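Long-range contacts in galactofuranose-binding protein YtfQ (Escherichia coli, PDB 2VK2), which binds alpha- and beta-galactofuranose in the periplasm as the solute-binding component of an ABC transporter that takes up this sugar: residues Leu115-Trp119 against Asn242-Glu246; Gly175-Glu180 against Ala206-Glu212. All blocks are in the same frame, centred on the assembly; numbering follows the deposited sequence.

Contact 1 of 2, residues Leu115-Trp119 against Asn242-Glu246; sequences LIGDW and NASVE
The indole of Trp119 lies across the methyl of Ala243 in a CH-pi contact: Ala243 CB sits 3.7 Å from the centroid of the Trp119 six-membered ring, 10° off its normal. Trp119 holds CG anti to its backbone N, which carries the ring out from the helix and over the start of the strand. One residue before Ala243, Asn242 adds aliphatic cover, its CB 3.6 Å from Trp119 CH2, approaching obliquely.

The remaining contacts are mostly aliphatic. Val245 presents both branches to the helix. CG2 is the busier, lying 3.8 Å from Leu115 CB and 3.8 Å from Ile116 CD1, while CG1 of Val245 meets Leu115 CD1 at 4.0 Å. The bend at chi2 of Ile116 (-64°) brings CD1 toward the strand, between Val245 CG2 and the Ala243 methyl, where it lies 4.1 Å from Ala243 CB.

Helix 109-124 here packs on one face of the mixed sheet in the second lobe of a two-lobed periplasmic binding protein, with segment 115-119 nearly antiparallel to strand 243-246 (152°). Ile116 reaches further, to Met194 and Tyr196 of strand 194-197 and Phe150 of helix 141-153, and Trp119 also rests on Leu279 of strand 278-280.

No hydrogen bond joins the segments. Backbone bonds tie the strand to its sheet neighbours, Ala243 to Ser225 and Ser244 to Tyr280. Ser244 turns its side chain from the helix, and its OG is hydrogen-bonded to Asp200 OD1, near the sugar-binding Asp227.

Contact 2 of 2, residues Gly175-Glu180 against Ala206-Glu212; sequences GKEVME and AIQAIKE
Helices 172-185 and 200-212 run in the same general direction, their segments crossing at -41° with axes only 7.8 Å apart, and Lys176 CA comes within 4.6 Å of Ala206 CA. Such close backbones go with the small residues at the interface: Ala206 and Ala209 carry only methyls here, and Gly175 has no side chain.

Met179 fills the inner side. A bend at chi2 (66°) carries its chain across the second helix, so that CG lies 3.6 Å from Ala206 CB while CE ends against CG1 and CD1 of Ile210. Beneath the pair, Val132 and Leu134 of strand 129-135 contact Met179 and Ala206 respectively. The Ala209 methyl is wedged between Met179 CB, Glu180 CG and the carbonyl oxygen of Lys176.

On the outer side Lys176, fully extended, passes across Gln208 and Glu212 at about right angles to both. Its NZ forms a salt bridge with Glu212 OE2 at 2.9 Å, meeting the syn side of that oxygen 30° out of the carboxylate plane. Gln208 OE1 receives a weak second bond from Lys176 NZ, 3.3 Å long, and Gln208 CB packs against the methylenes CD and CE of Lys176.

Glu180 OE2 and Glu212 OE1 lie 3.8 Å apart, and one water donates to both, at 2.7 Å from Glu180 OE2 and 2.6 Å from Glu212 OE1. With the lysine on one oxygen of Glu212 and the water on the other, the repulsion between the carboxylates is probably eased, and Glu212 is likely to stay ionised.

Both contacts, with all four of their segments, belong to the lobe built on the mixed sheet. Their centres are 20 Å apart and their nearest atoms about 7 Å, without touching. Along the chain 175-180 and 206-212 both come between 115-119 and 242-246, so contact 2 is made wholly within the chain between the two segments of contact 1. The order of strands and helices places helix 109-124 on one face of the sheet and helices 172-185 and 200-212 on the other. The two contacts thus pack opposite sides of the lobe that, with its partner, encloses galactofuranose; contact 1 lies nearer the sugar, the side chain of Val245 being about 9 Å from the bound galactofuranose.

Contact 1 of 2, residues Leu115-Trp119 against Asn242-Glu246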
# COMPACT_ATOMS: atom_id res chain seq x y z
N LEU A 115 1.30 13.59 3.47
CA LEU A 115 2.62 13.69 4.09
C LEU A 115 3.71 13.91 3.03
O LEU A 115 4.61 14.73 3.23
CB LEU A 115 2.93 12.45 4.92
CG LEU A 115 2.14 12.32 6.23
CD1 LEU A 115 2.37 10.95 6.85
CD2 LEU A 115 2.50 13.43 7.21
N ILE A 116 3.62 13.19 1.92
CA ILE A 116 4.59 13.36 0.83
C ILE A 116 4.40 14.72 0.14
O ILE A 116 5.38 15.40 -0.16
CB ILE A 116 4.48 12.22 -0.22
CG1 ILE A 116 4.90 10.88 0.40
CG2 ILE A 116 5.33 12.53 -1.45
CD1 ILE A 116 6.36 10.81 0.83
N GLY A 117 3.15 15.11 -0.10
CA GLY A 117 2.85 16.40 -0.71
C GLY A 117 3.34 17.58 0.11
O GLY A 117 3.96 18.50 -0.42
N ASP A 118 3.06 17.54 1.42
CA ASP A 118 3.51 18.59 2.34
C ASP A 118 5.03 18.68 2.34
O ASP A 118 5.60 19.77 2.33
CB ASP A 118 3.02 18.32 3.77
CG ASP A 118 1.52 18.53 3.95
OD1 ASP A 118 0.87 19.09 3.05
OD2 ASP A 118 1.01 18.12 5.01
N TRP A 119 5.69 17.52 2.37
CA TRP A 119 7.14 17.47 2.32
C TRP A 119 7.66 18.15 1.04
O TRP A 119 8.59 18.96 1.10
CB TRP A 119 7.66 16.03 2.40
CG TRP A 119 9.09 15.94 2.00
CD1 TRP A 119 10.17 16.22 2.78
CD2 TRP A 119 9.60 15.61 0.71
NE1 TRP A 119 11.33 16.07 2.06
CE2 TRP A 119 11.01 15.69 0.78
CE3 TRP A 119 9.01 15.24 -0.50
CZ2 TRP A 119 11.83 15.42 -0.31
CZ3 TRP A 119 9.82 14.96 -1.59
CH2 TRP A 119 11.22 15.05 -1.48
N ASN A 242 14.47 10.36 -1.55
CA ASN A 242 14.33 11.51 -0.64
C ASN A 242 13.34 11.36 0.51
O ASN A 242 13.61 11.84 1.60
CB ASN A 242 13.98 12.77 -1.43
CG ASN A 242 15.02 13.09 -2.45
OD1 ASN A 242 16.04 13.73 -2.16
ND2 ASN A 242 14.80 12.65 -3.67
N ALA A 243 12.19 10.75 0.26
CA ALA A 243 11.12 10.73 1.25
C ALA A 243 10.26 9.49 1.12
O ALA A 243 9.89 9.10 0.02
CB ALA A 243 10.26 11.99 1.11
N SER A 244 9.95 8.86 2.26
CA SER A 244 9.02 7.73 2.27
C SER A 244 8.19 7.70 3.54
O SER A 244 8.69 7.98 4.63
CB SER A 244 9.77 6.41 2.13
OG SER A 244 8.87 5.31 2.15
N VAL A 245 6.92 7.33 3.40
CA VAL A 245 6.02 7.19 4.54
C VAL A 245 5.94 5.72 4.93
O VAL A 245 5.63 4.87 4.09
CB VAL A 245 4.62 7.72 4.20
CG1 VAL A 245 3.66 7.47 5.35
CG2 VAL A 245 4.68 9.20 3.87
N GLU A 246 6.21 5.42 6.19
CA GLU A 246 6.15 4.06 6.69
C GLU A 246 4.72 3.54 6.77
O GLU A 246 3.82 4.25 7.23
CB GLU A 246 6.78 3.98 8.08
CG GLU A 246 6.82 2.58 8.67
CD GLU A 246 7.17 2.58 10.14
OE1 GLU A 246 8.34 2.30 10.47
OE2 GLU A 246 6.27 2.85 10.97

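Contact 2 of 2, residues Gly175-Glu180 against Ala206-Glu212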
# COMPACT_ATOMS: atom_id res chain seq x y z
N GLY A 175 6.82 0.04 -12.62
CA GLY A 175 7.26 1.38 -12.23
C GLY A 175 8.42 1.87 -13.07
O GLY A 175 8.44 3.01 -13.53
N LYS A 176 9.40 0.99 -13.29
CA LYS A 176 10.55 1.31 -14.14
C LYS A 176 10.12 1.58 -15.58
O LYS A 176 10.53 2.56 -16.18
CB LYS A 176 11.58 0.18 -14.11
CG LYS A 176 12.84 0.48 -14.91
CD LYS A 176 13.88 -0.62 -14.78
CE LYS A 176 15.14 -0.25 -15.53
NZ LYS A 176 16.14 -1.35 -15.50
N GLU A 177 9.29 0.69 -16.12
CA GLU A 177 8.80 0.81 -17.50
C GLU A 177 8.06 2.13 -17.72
O GLU A 177 8.30 2.83 -18.71
CB GLU A 177 7.88 -0.37 -17.82
CG GLU A 177 7.26 -0.36 -19.21
CD GLU A 177 6.19 -1.43 -19.37
OE1 GLU A 177 6.41 -2.56 -18.88
OE2 GLU A 177 5.14 -1.13 -19.97
N VAL A 178 7.16 2.47 -16.80
CA VAL A 178 6.38 3.69 -16.92
C VAL A 178 7.28 4.92 -16.75
O VAL A 178 7.15 5.89 -17.50
CB VAL A 178 5.21 3.71 -15.92
CG1 VAL A 178 4.48 5.05 -15.97
CG2 VAL A 178 4.25 2.57 -16.23
N MET A 179 8.20 4.89 -15.79
CA MET A 179 9.14 5.99 -15.61
C MET A 179 10.00 6.21 -16.85
O MET A 179 10.25 7.36 -17.23
CB MET A 179 10.05 5.77 -14.39
CG MET A 179 10.88 7.00 -14.01
SD MET A 179 9.87 8.37 -13.43
CE MET A 179 11.05 9.71 -13.48
N GLU A 180 10.44 5.12 -17.49
CA GLU A 180 11.18 5.22 -18.75
C GLU A 180 10.39 5.99 -19.80
O GLU A 180 10.94 6.84 -20.50
CB GLU A 180 11.54 3.83 -19.28
CG GLU A 180 12.68 3.14 -18.54
CD GLU A 180 12.82 1.66 -18.90
OE1 GLU A 180 11.88 1.08 -19.49
OE2 GLU A 180 13.88 1.08 -18.58
N ALA A 206 11.66 3.30 -10.73
CA ALA A 206 11.86 4.63 -11.29
C ALA A 206 13.30 5.11 -11.11
O ALA A 206 13.89 5.71 -12.01
CB ALA A 206 10.89 5.63 -10.68
N ILE A 207 13.87 4.85 -9.93
CA ILE A 207 15.26 5.21 -9.65
C ILE A 207 16.22 4.56 -10.66
O ILE A 207 17.16 5.21 -11.12
CB ILE A 207 15.65 4.86 -8.19
CG1 ILE A 207 15.00 5.87 -7.23
CG2 ILE A 207 17.16 4.87 -8.00
CD1 ILE A 207 14.99 5.42 -5.79
N GLN A 208 15.97 3.29 -11.00
CA GLN A 208 16.76 2.61 -12.04
C GLN A 208 16.65 3.33 -13.38
O GLN A 208 17.66 3.57 -14.04
CB GLN A 208 16.27 1.17 -12.25
CG GLN A 208 16.41 0.23 -11.08
CD GLN A 208 15.91 -1.17 -11.43
OE1 GLN A 208 16.52 -1.87 -12.24
NE2 GLN A 208 14.80 -1.57 -10.83
N ALA A 209 15.42 3.66 -13.77
CA ALA A 209 15.18 4.36 -15.04
C ALA A 209 15.86 5.72 -15.08
O ALA A 209 16.42 6.11 -16.11
CB ALA A 209 13.68 4.51 -15.28
N ILE A 210 15.82 6.44 -13.96
CA ILE A 210 16.46 7.76 -13.87
C ILE A 210 17.97 7.64 -14.05
O ILE A 210 18.57 8.40 -14.81
CB ILE A 210 16.14 8.44 -12.51
CG1 ILE A 210 14.65 8.78 -12.41
CG2 ILE A 210 16.96 9.71 -12.34
CD1 ILE A 210 14.18 9.03 -11.00
N LYS A 211 18.58 6.67 -13.37
CA LYS A 211 20.02 6.43 -13.50
C LYS A 211 20.41 6.02 -14.93
O LYS A 211 21.41 6.50 -15.46
CB LYS A 211 20.49 5.35 -12.52
CG LYS A 211 20.54 5.84 -11.08
CD LYS A 211 21.40 4.96 -10.19
CE LYS A 211 20.63 3.80 -9.60
NZ LYS A 211 21.45 3.03 -8.63
N GLU A 212 19.61 5.15 -15.53
CA GLU A 212 19.88 4.68 -16.90
C GLU A 212 19.74 5.79 -17.95
O GLU A 212 20.34 5.71 -19.02
CB GLU A 212 18.99 3.48 -17.23
CG GLU A 212 19.40 2.22 -16.48
CD GLU A 212 18.46 1.04 -16.69
OE1 GLU A 212 17.56 1.12 -17.55
OE2 GLU A 212 18.64 0.02 -16.00
O HOH W 1 16.01 2.77 -18.81